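Local coordinates for cytochrome C-type biogenesis protein ccmF (Thermus thermophilus, PDB 6ZMQ) that binds heme b in the membrane and probably acts as the lyase that attaches heme to apocytochrome c during cytochrome c maturation, at residues W225-A230 against T272-T277; A278-T283 against S361-L366; V513-L518 against G634-L639. All coordinates share one frame; numbering follows the deposited sequence.

How the contacts relate
All three contacts join membrane helices and border the same heme, yet none has a hydrogen bond between its two segments. Contacts 1 and 2 share helix 266-284, their centres are 13 Å apart, and they touch where Leu366 packs on the backbone of His276. Both are buried; contact 1 brings an iron ligand, and contact 2, farther from the centre of the chain and near the ends of its predicted membrane spans, is an apolar seam with polar groups at its border. Contact 3, whose centre is about 18 Å from that of contact 1, lies on the helix of the second axial histidine; it is purely aliphatic and thioether packing, partly exposed along one side.

Contact 1. Residues W225-A230 against T272-T277; sequences WWTLIA and TAFLHT. With HEM (protoporphyrin IX containing Fe), chain B.
With chi1 at 72°, Thr227 tucks OG1 between its own backbone N and carbonyl carbon, where it bonds to Arg224 O one turn back, and turns its methyl CG2 outward to Phe274. The phenyl ring of Phe274 comes to meet it because CG is anti to the backbone N (chi1 167°), and CG2 lies 3.8 Å from Phe274 CE2, oblique to the ring, with the two side chains crossing at about a right angle. Within the two segments the closest CA atoms are those of Thr227 and Leu275, 6.7 Å apart. A second apolar touch, one residue on along each segment, is Leu228 CD1 against Leu275 CD1 at 4.3 Å.

Both leucines then turn to the heme. Leu275 CD2 packs on the propionate methylene CBD at 3.6 Å, and both methyls of Leu228 lie against O2D of that propionate, CD1 at 3.3 Å. Arg224, on the same helix as Leu228, also hydrogen-bonds the heme.

His276, which follows Leu275 on helix 266-284, binds the iron through NE2 at 2.3 Å. The other axial ligand is His510 of helix 501-525, which makes this a bis-histidine heme site. His276 ND1 makes a weak bond, 3.3 Å long and bent to 125° at the hydrogen, to Thr272 O, a carbonyl one turn earlier that also takes the backbone N-H of His276; it may bias the rotation of the imidazole. Helix 288-307 packs on Phe274 from outside the pair. The chemistry implies a division of labour: the segments meet by apolar packing alone, and the polar links go to the heme, through His276 from one helix and Arg224 from the other.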
# COMPACT_ATOMS: atom_id res chain seq x y z
N TRP A 225 0.88 -17.65 0.93
CA TRP A 225 -0.10 -16.88 1.68
C TRP A 225 0.49 -15.57 2.17
O TRP A 225 -0.22 -14.56 2.28
CB TRP A 225 -0.66 -17.73 2.82
CG TRP A 225 -1.64 -18.82 2.34
CD1 TRP A 225 -1.55 -20.15 2.62
CD2 TRP A 225 -2.84 -18.67 1.54
NE1 TRP A 225 -2.58 -20.84 2.03
CE2 TRP A 225 -3.39 -19.96 1.37
CE3 TRP A 225 -3.49 -17.58 0.95
CZ2 TRP A 225 -4.55 -20.18 0.64
CZ3 TRP A 225 -4.64 -17.81 0.23
CH2 TRP A 225 -5.16 -19.09 0.07
N TRP A 226 1.81 -15.55 2.44
CA TRP A 226 2.49 -14.29 2.75
C TRP A 226 2.54 -13.38 1.53
O TRP A 226 2.45 -12.15 1.67
CB TRP A 226 3.92 -14.53 3.23
CG TRP A 226 4.02 -15.05 4.61
CD1 TRP A 226 4.09 -14.32 5.75
CD2 TRP A 226 4.13 -16.42 4.99
NE1 TRP A 226 4.23 -15.16 6.84
CE2 TRP A 226 4.25 -16.45 6.39
CE3 TRP A 226 4.12 -17.62 4.27
CZ2 TRP A 226 4.35 -17.65 7.10
CZ3 TRP A 226 4.23 -18.81 4.98
CH2 TRP A 226 4.34 -18.82 6.38
N THR A 227 2.67 -13.96 0.34
CA THR A 227 2.64 -13.17 -0.89
C THR A 227 1.27 -12.54 -1.11
O THR A 227 1.17 -11.33 -1.37
CB THR A 227 3.02 -14.04 -2.09
OG1 THR A 227 1.95 -14.95 -2.39
CG2 THR A 227 4.27 -14.84 -1.77
N LEU A 228 0.19 -13.33 -0.94
CA LEU A 228 -1.16 -12.78 -1.11
C LEU A 228 -1.50 -11.77 -0.01
O LEU A 228 -2.00 -10.68 -0.32
CB LEU A 228 -2.21 -13.89 -1.12
CG LEU A 228 -3.66 -13.35 -1.14
CD1 LEU A 228 -4.04 -12.59 -2.43
CD2 LEU A 228 -4.68 -14.37 -0.76
N ILE A 229 -1.18 -12.08 1.25
CA ILE A 229 -1.49 -11.21 2.38
C ILE A 229 -0.66 -9.92 2.33
O ILE A 229 -1.16 -8.84 2.64
CB ILE A 229 -1.32 -12.01 3.68
CG1 ILE A 229 -2.64 -12.75 4.01
CG2 ILE A 229 -0.78 -11.19 4.85
CD1 ILE A 229 -2.54 -13.85 5.06
N ALA A 230 0.59 -10.01 1.87
CA ALA A 230 1.44 -8.84 1.68
C ALA A 230 0.89 -7.93 0.59
O ALA A 230 0.87 -6.70 0.75
CB ALA A 230 2.85 -9.27 1.28
N THR A 272 2.09 -7.21 -7.73
CA THR A 272 0.94 -7.75 -8.48
C THR A 272 1.49 -8.65 -9.57
O THR A 272 1.00 -9.74 -9.73
CB THR A 272 0.22 -6.66 -9.24
OG1 THR A 272 -0.13 -5.85 -8.13
CG2 THR A 272 -1.07 -7.15 -9.85
N ALA A 273 2.51 -8.20 -10.26
CA ALA A 273 3.07 -9.05 -11.32
C ALA A 273 3.61 -10.32 -10.68
O ALA A 273 3.39 -11.40 -11.16
CB ALA A 273 4.17 -8.28 -11.97
N PHE A 274 4.24 -10.14 -9.54
CA PHE A 274 4.81 -11.29 -8.82
C PHE A 274 3.71 -12.23 -8.40
O PHE A 274 3.86 -13.38 -8.57
CB PHE A 274 5.60 -10.78 -7.64
CG PHE A 274 5.96 -11.84 -6.66
CD1 PHE A 274 6.64 -12.94 -7.07
CD2 PHE A 274 5.60 -11.74 -5.35
CE1 PHE A 274 6.97 -13.91 -6.16
CE2 PHE A 274 5.93 -12.71 -4.44
CZ PHE A 274 6.62 -13.79 -4.84
N LEU A 275 2.58 -11.72 -7.95
CA LEU A 275 1.47 -12.59 -7.50
C LEU A 275 1.03 -13.51 -8.65
O LEU A 275 0.87 -14.69 -8.44
CB LEU A 275 0.37 -11.63 -7.08
CG LEU A 275 -0.68 -12.19 -6.15
CD1 LEU A 275 -1.53 -11.10 -5.61
CD2 LEU A 275 -1.53 -13.14 -6.91
N HIS A 276 0.84 -12.94 -9.82
CA HIS A 276 0.45 -13.71 -11.01
C HIS A 276 1.56 -14.69 -11.40
O HIS A 276 1.20 -15.77 -11.75
CB HIS A 276 0.02 -12.75 -12.13
CG HIS A 276 -1.31 -12.11 -11.91
ND1 HIS A 276 -1.64 -11.50 -10.76
CD2 HIS A 276 -2.37 -11.97 -12.70
CE1 HIS A 276 -2.85 -11.04 -10.85
NE2 HIS A 276 -3.32 -11.33 -12.00
N THR A 277 2.84 -14.34 -11.39
CA THR A 277 3.88 -15.30 -11.78
C THR A 277 3.97 -16.40 -10.72
O THR A 277 4.25 -17.52 -11.09
CB THR A 277 5.07 -14.55 -12.38
OG1 THR A 277 5.75 -13.90 -11.34
CG2 THR A 277 4.60 -13.47 -13.31
CHA HEM B . -5.80 -14.30 -9.51
CHB HEM B . -5.30 -13.28 -14.28
CHC HEM B . -4.65 -8.53 -13.18
CHD HEM B . -5.63 -9.58 -8.52
C1A HEM B . -5.70 -14.38 -10.89
C2A HEM B . -5.77 -15.62 -11.59
C3A HEM B . -5.63 -15.34 -12.92
C4A HEM B . -5.47 -13.95 -13.07
CMA HEM B . -5.64 -16.33 -14.05
CAA HEM B . -5.97 -17.00 -10.99
CBA HEM B . -7.45 -17.26 -10.64
CGA HEM B . -8.31 -17.27 -11.88
O1A HEM B . -9.24 -16.42 -11.99
O2A HEM B . -8.11 -18.11 -12.78
C1B HEM B . -5.06 -11.89 -14.35
C2B HEM B . -4.67 -11.23 -15.54
C3B HEM B . -4.48 -9.92 -15.25
C4B HEM B . -4.74 -9.77 -13.82
CMB HEM B . -4.51 -11.86 -16.89
CAB HEM B . -4.08 -8.84 -16.16
CBB HEM B . -2.63 -8.52 -16.13
C1C HEM B . -4.94 -8.41 -11.84
C2C HEM B . -5.14 -7.20 -11.17
C3C HEM B . -5.42 -7.52 -9.87
C4C HEM B . -5.40 -8.93 -9.72
CMC HEM B . -5.07 -5.80 -11.73
CAC HEM B . -5.68 -6.56 -8.81
CBC HEM B . -7.08 -6.26 -8.43
C1D HEM B . -5.70 -10.97 -8.35
C2D HEM B . -5.83 -11.67 -7.06
C3D HEM B . -5.88 -12.99 -7.33
C4D HEM B . -5.79 -13.10 -8.80
CMD HEM B . -5.90 -11.02 -5.71
CAD HEM B . -6.01 -14.13 -6.32
CBD HEM B . -4.65 -14.81 -6.17
CGD HEM B . -4.59 -15.87 -5.10
O1D HEM B . -4.59 -17.09 -5.39
O2D HEM B . -4.53 -15.54 -3.90
NA HEM B . -5.50 -13.39 -11.82
NB HEM B . -5.07 -10.98 -13.35
NC HEM B . -5.13 -9.44 -10.96
ND HEM B . -5.69 -11.87 -9.32
FE HEM B . -5.50 -11.42 -11.36

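Contact 2. Residues A278-T283 against S361-L366. With HEM (protoporphyrin IX containing Fe), chain B.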
# COMPACT_ATOMS: atom_id res chain seq x y z
N ALA A 278 3.78 -16.07 -9.45
CA ALA A 278 3.85 -17.09 -8.39
C ALA A 278 2.71 -18.03 -8.62
O ALA A 278 2.94 -19.17 -8.60
CB ALA A 278 3.76 -16.46 -7.05
N PHE A 279 1.54 -17.52 -8.94
CA PHE A 279 0.43 -18.43 -9.23
C PHE A 279 0.77 -19.35 -10.40
O PHE A 279 0.48 -20.51 -10.32
CB PHE A 279 -0.76 -17.59 -9.62
CG PHE A 279 -1.84 -18.43 -10.22
CD1 PHE A 279 -2.55 -19.31 -9.45
CD2 PHE A 279 -2.06 -18.42 -11.57
CE1 PHE A 279 -3.51 -20.12 -10.01
CE2 PHE A 279 -3.02 -19.23 -12.13
CZ PHE A 279 -3.75 -20.08 -11.35
N VAL A 280 1.39 -18.85 -11.46
CA VAL A 280 1.67 -19.73 -12.62
C VAL A 280 2.56 -20.88 -12.20
O VAL A 280 2.22 -21.99 -12.48
CB VAL A 280 2.32 -18.98 -13.78
CG1 VAL A 280 2.89 -19.94 -14.79
CG2 VAL A 280 1.32 -18.08 -14.44
N GLN A 281 3.67 -20.60 -11.54
CA GLN A 281 4.55 -21.72 -11.22
C GLN A 281 3.93 -22.58 -10.12
O GLN A 281 4.08 -23.81 -10.15
CB GLN A 281 5.97 -21.28 -10.89
CG GLN A 281 6.31 -21.09 -9.48
CD GLN A 281 7.74 -20.63 -9.26
OE1 GLN A 281 8.14 -19.60 -9.76
NE2 GLN A 281 8.50 -21.39 -8.48
N GLN A 282 3.10 -21.95 -9.24
CA GLN A 282 2.27 -22.65 -8.25
C GLN A 282 1.38 -23.67 -8.91
O GLN A 282 1.13 -24.75 -8.37
CB GLN A 282 1.39 -21.67 -7.44
CG GLN A 282 2.01 -20.88 -6.29
CD GLN A 282 1.04 -19.84 -5.74
OE1 GLN A 282 -0.17 -20.06 -5.69
NE2 GLN A 282 1.57 -18.68 -5.37
N THR A 283 0.90 -23.35 -10.11
CA THR A 283 0.09 -24.29 -10.85
C THR A 283 0.82 -24.94 -12.02
O THR A 283 0.25 -25.85 -12.63
CB THR A 283 -1.20 -23.61 -11.30
OG1 THR A 283 -0.92 -22.29 -11.78
CG2 THR A 283 -2.17 -23.51 -10.12
N SER A 361 -1.24 -18.61 -24.70
CA SER A 361 -1.90 -19.41 -23.69
C SER A 361 -2.32 -18.53 -22.51
O SER A 361 -2.17 -17.31 -22.54
CB SER A 361 -0.97 -20.53 -23.27
OG SER A 361 -0.61 -21.29 -24.42
N ARG A 362 -2.83 -19.16 -21.44
CA ARG A 362 -3.09 -18.43 -20.21
C ARG A 362 -1.77 -18.02 -19.54
O ARG A 362 -1.69 -16.95 -18.93
CB ARG A 362 -3.98 -19.27 -19.28
CG ARG A 362 -4.33 -18.61 -17.94
CD ARG A 362 -5.04 -19.54 -16.94
NE ARG A 362 -6.38 -19.94 -17.34
CZ ARG A 362 -7.04 -20.96 -16.79
NH1 ARG A 362 -6.47 -21.66 -15.82
NH2 ARG A 362 -8.26 -21.27 -17.20
N GLU A 363 -0.73 -18.84 -19.70
CA GLU A 363 0.62 -18.47 -19.25
C GLU A 363 1.17 -17.28 -20.03
O GLU A 363 1.82 -16.40 -19.45
CB GLU A 363 1.58 -19.65 -19.42
CG GLU A 363 1.27 -20.85 -18.58
CD GLU A 363 0.82 -22.03 -19.43
OE1 GLU A 363 -0.18 -21.87 -20.16
OE2 GLU A 363 1.45 -23.11 -19.37
N GLY A 364 0.94 -17.25 -21.34
CA GLY A 364 1.41 -16.13 -22.15
C GLY A 364 0.67 -14.85 -21.85
O GLY A 364 1.26 -13.76 -21.84
N ALA A 365 -0.64 -14.95 -21.59
CA ALA A 365 -1.43 -13.79 -21.20
C ALA A 365 -1.02 -13.27 -19.82
O ALA A 365 -0.89 -12.06 -19.63
CB ALA A 365 -2.92 -14.13 -21.24
N LEU A 366 -0.78 -14.18 -18.86
CA LEU A 366 -0.38 -13.74 -17.52
C LEU A 366 1.03 -13.16 -17.53
O LEU A 366 1.32 -12.20 -16.81
CB LEU A 366 -0.44 -14.87 -16.49
CG LEU A 366 -1.67 -15.61 -15.93
CD1 LEU A 366 -1.44 -16.04 -14.47
CD2 LEU A 366 -2.99 -14.90 -16.08
CHA HEM B . -5.80 -14.30 -9.51
CHB HEM B . -5.30 -13.28 -14.28
CHC HEM B . -4.65 -8.53 -13.18
CHD HEM B . -5.63 -9.58 -8.52
C1A HEM B . -5.70 -14.38 -10.89
C2A HEM B . -5.77 -15.62 -11.59
C3A HEM B . -5.63 -15.34 -12.92
C4A HEM B . -5.47 -13.95 -13.07
CMA HEM B . -5.64 -16.33 -14.05
CAA HEM B . -5.97 -17.00 -10.99
CBA HEM B . -7.45 -17.26 -10.64
CGA HEM B . -8.31 -17.27 -11.88
O1A HEM B . -9.24 -16.42 -11.99
O2A HEM B . -8.11 -18.11 -12.78
C1B HEM B . -5.06 -11.89 -14.35
C2B HEM B . -4.67 -11.23 -15.54
C3B HEM B . -4.48 -9.92 -15.25
C4B HEM B . -4.74 -9.77 -13.82
CMB HEM B . -4.51 -11.86 -16.89
CAB HEM B . -4.08 -8.84 -16.16
CBB HEM B . -2.63 -8.52 -16.13
C1C HEM B . -4.94 -8.41 -11.84
C2C HEM B . -5.14 -7.20 -11.17
C3C HEM B . -5.42 -7.52 -9.87
C4C HEM B . -5.40 -8.93 -9.72
CMC HEM B . -5.07 -5.80 -11.73
CAC HEM B . -5.68 -6.56 -8.81
CBC HEM B . -7.08 -6.26 -8.43
C1D HEM B . -5.70 -10.97 -8.35
C2D HEM B . -5.83 -11.67 -7.06
C3D HEM B . -5.88 -12.99 -7.33
C4D HEM B . -5.79 -13.10 -8.80
CMD HEM B . -5.90 -11.02 -5.71
CAD HEM B . -6.01 -14.13 -6.32
CBD HEM B . -4.65 -14.81 -6.17
CGD HEM B . -4.59 -15.87 -5.10
O1D HEM B . -4.59 -17.09 -5.39
O2D HEM B . -4.53 -15.54 -3.90
NA HEM B . -5.50 -13.39 -11.82
NB HEM B . -5.07 -10.98 -13.35
NC HEM B . -5.13 -9.44 -10.96
ND HEM B . -5.69 -11.87 -9.32
FE HEM B . -5.50 -11.42 -11.36
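Phe279 is the first residue of 278-283 to touch the other segment, and it presents the edge of its ring to helix 362-366, with Leu366 CD1 near the ring plane, 3.8 Å from CD2. The heme methylene CAA, 3.8 Å from CZ, lies over one face of the ring and Thr283 OG1 over the opposite one, both toward the rim. Val280 follows: it and Leu366 run past each other in opposite directions, Val280 CG2 meeting Leu366 CD1 at 3.4 Å, while CG1 packs on Glu363 CG at 4.2 Å. The carboxylate of Glu363 has its partners beyond the pair, a salt bridge with Arg284 and a hydrogen bond from Arg429 N. At Thr283, OG1 bonds to Phe279 O at 2.7 Å, tilted 34° from the carbonyl plane, and the Thr283 N-H reaches the same oxygen from the other face.

The axes run nearly antiparallel, at 159°, and come no closer than 10.8 Å. Leu366 bridges that gap and also reaches the porphyrin, its CD2 lying beside the meso carbon CHB. The chemistry therefore implies an apolar wall for the heme pocket, bordered by the charges of Glu363, Arg284 and the heme-binding Arg502.

Contact 3. Residues V513-L518 against G634-L639; sequences VALMGL and GGLMAL. With HEM (protoporphyrin IX containing Fe), chain B.
Two methionines meet through their thioethers here: the terminal methyl CE of Met637 lies 3.8 Å from the SD of Met516, the two side chains crossing at about a right angle. Met637 folds at chi3 (-93°) so that CE swings from its own helix toward the other, and the extended chi2 of Met516 (-159°) carries its SD across to meet it. The same CE also comes within 4.2 Å of Val513 CG2, so one methyl serves two residues that lie three apart on helix 501-525.

Val513 is oriented differently from its neighbours. Its CB points away from helix 627-644, and CG2 is instead applied to a heme vinyl group, 3.8 Å from CAC. The vinyl end CBC is modelled closer still to CG2, at a distance too short to interpret at this resolution. Met637, touching Val513, stands behind it in a second layer around the heme.

The helices pair as antiparallel transmembrane segments, with an angle of 165° between their directions and 9.6 Å between their axes. The register of the two segments sets Val513 opposite Met637, with CA atoms 7.6 Å apart, and Met516 opposite Gly634, at 8.0 Å. A long strand-rich section, 528-625, joins them, consistent with a chain that leaves the membrane after helix 501-525 and returns at helix 627-644. Helix 501-525 also carries the iron ligand His510, one turn before Val513.

Away from the heme, Leu515 and Leu636 make the second line of contact: CD2 of Leu515 lies 4.0 Å from CD1 of Leu636, again with the side chains crossing at about a right angle. Both are partly exposed, on the surface of the bundle. Bound phosphatidylethanolamine touches Val513 and Gly517, and a dodecyl maltoside molecule touches Met516.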
# COMPACT_ATOMS: atom_id res chain seq x y z
N VAL A 513 -11.42 -4.44 -9.83
CA VAL A 513 -10.51 -3.54 -10.58
C VAL A 513 -11.23 -3.00 -11.81
O VAL A 513 -10.95 -1.89 -12.14
CB VAL A 513 -9.18 -4.15 -11.01
CG1 VAL A 513 -8.71 -3.56 -12.31
CG2 VAL A 513 -8.14 -3.88 -9.96
N ALA A 514 -12.02 -3.82 -12.50
CA ALA A 514 -12.73 -3.41 -13.72
C ALA A 514 -13.54 -2.13 -13.50
O ALA A 514 -13.55 -1.28 -14.39
CB ALA A 514 -13.62 -4.53 -14.12
N LEU A 515 -14.26 -2.08 -12.38
CA LEU A 515 -15.08 -0.98 -11.92
C LEU A 515 -14.24 0.25 -11.58
O LEU A 515 -14.66 1.38 -11.88
CB LEU A 515 -15.86 -1.45 -10.69
CG LEU A 515 -17.00 -0.74 -9.96
CD1 LEU A 515 -17.94 0.01 -10.90
CD2 LEU A 515 -17.76 -1.75 -9.11
N MET A 516 -13.01 0.05 -11.08
CA MET A 516 -12.12 1.18 -10.85
C MET A 516 -11.53 1.76 -12.13
O MET A 516 -11.27 2.96 -12.18
CB MET A 516 -10.98 0.81 -9.90
CG MET A 516 -11.32 0.95 -8.42
SD MET A 516 -9.92 1.11 -7.29
CE MET A 516 -8.71 1.99 -8.28
N GLY A 517 -11.27 0.93 -13.15
CA GLY A 517 -10.82 1.46 -14.43
C GLY A 517 -11.85 2.37 -15.08
O GLY A 517 -11.51 3.47 -15.55
N LEU A 518 -13.13 1.94 -15.05
CA LEU A 518 -14.23 2.83 -15.47
C LEU A 518 -14.30 4.10 -14.64
O LEU A 518 -14.42 5.20 -15.20
CB LEU A 518 -15.58 2.09 -15.44
CG LEU A 518 -16.86 2.84 -15.90
CD1 LEU A 518 -17.82 1.91 -16.59
CD2 LEU A 518 -17.67 3.53 -14.78
N GLY A 634 -13.30 -0.61 -4.19
CA GLY A 634 -12.31 -0.88 -3.14
C GLY A 634 -12.83 -1.80 -2.05
O GLY A 634 -12.13 -2.72 -1.60
N GLY A 635 -14.07 -1.56 -1.62
CA GLY A 635 -14.76 -2.50 -0.74
C GLY A 635 -14.94 -3.89 -1.33
O GLY A 635 -14.86 -4.89 -0.62
N LEU A 636 -15.20 -3.96 -2.65
CA LEU A 636 -15.36 -5.26 -3.30
C LEU A 636 -14.03 -6.02 -3.35
O LEU A 636 -14.00 -7.25 -3.17
CB LEU A 636 -15.94 -5.09 -4.70
CG LEU A 636 -17.46 -4.89 -4.76
CD1 LEU A 636 -17.89 -4.40 -6.14
CD2 LEU A 636 -18.22 -6.17 -4.40
N MET A 637 -12.92 -5.30 -3.54
CA MET A 637 -11.59 -5.89 -3.46
C MET A 637 -11.28 -6.40 -2.05
O MET A 637 -10.64 -7.46 -1.90
CB MET A 637 -10.55 -4.85 -3.86
CG MET A 637 -9.93 -5.05 -5.22
SD MET A 637 -8.76 -3.72 -5.51
CE MET A 637 -9.81 -2.58 -6.36
N ALA A 638 -11.71 -5.66 -1.02
CA ALA A 638 -11.47 -6.08 0.36
C ALA A 638 -12.25 -7.36 0.68
O ALA A 638 -11.66 -8.37 1.10
CB ALA A 638 -11.84 -4.95 1.32
N LEU A 639 -13.56 -7.36 0.40
CA LEU A 639 -14.40 -8.53 0.60
C LEU A 639 -14.23 -9.62 -0.47
O LEU A 639 -15.01 -10.58 -0.47
CB LEU A 639 -15.88 -8.11 0.70
CG LEU A 639 -16.38 -7.49 2.01
CD1 LEU A 639 -16.42 -5.97 2.05
CD2 LEU A 639 -17.77 -8.03 2.27
CHA HEM B . -5.80 -14.30 -9.51
CHB HEM B . -5.30 -13.28 -14.28
CHC HEM B . -4.65 -8.53 -13.18
CHD HEM B . -5.63 -9.58 -8.52
C1A HEM B . -5.70 -14.38 -10.89
C2A HEM B . -5.77 -15.62 -11.59
C3A HEM B . -5.63 -15.34 -12.92
C4A HEM B . -5.47 -13.95 -13.07
CMA HEM B . -5.64 -16.33 -14.05
CAA HEM B . -5.97 -17.00 -10.99
CBA HEM B . -7.45 -17.26 -10.64
CGA HEM B . -8.31 -17.27 -11.88
O1A HEM B . -9.24 -16.42 -11.99
O2A HEM B . -8.11 -18.11 -12.78
C1B HEM B . -5.06 -11.89 -14.35
C2B HEM B . -4.67 -11.23 -15.54
C3B HEM B . -4.48 -9.92 -15.25
C4B HEM B . -4.74 -9.77 -13.82
CMB HEM B . -4.51 -11.86 -16.89
CAB HEM B . -4.08 -8.84 -16.16
CBB HEM B . -2.63 -8.52 -16.13
C1C HEM B . -4.94 -8.41 -11.84
C2C HEM B . -5.14 -7.20 -11.17
C3C HEM B . -5.42 -7.52 -9.87
C4C HEM B . -5.40 -8.93 -9.72
CMC HEM B . -5.07 -5.80 -11.73
CAC HEM B . -5.68 -6.56 -8.81
CBC HEM B . -7.08 -6.26 -8.43
C1D HEM B . -5.70 -10.97 -8.35
C2D HEM B . -5.83 -11.67 -7.06
C3D HEM B . -5.88 -12.99 -7.33
C4D HEM B . -5.79 -13.10 -8.80
CMD HEM B . -5.90 -11.02 -5.71
CAD HEM B . -6.01 -14.13 -6.32
CBD HEM B . -4.65 -14.81 -6.17
CGD HEM B . -4.59 -15.87 -5.10
O1D HEM B . -4.59 -17.09 -5.39
O2D HEM B . -4.53 -15.54 -3.90
NA HEM B . -5.50 -13.39 -11.82
NB HEM B . -5.07 -10.98 -13.35
NC HEM B . -5.13 -9.44 -10.96
ND HEM B . -5.69 -11.87 -9.32
FE HEM B . -5.50 -11.42 -11.36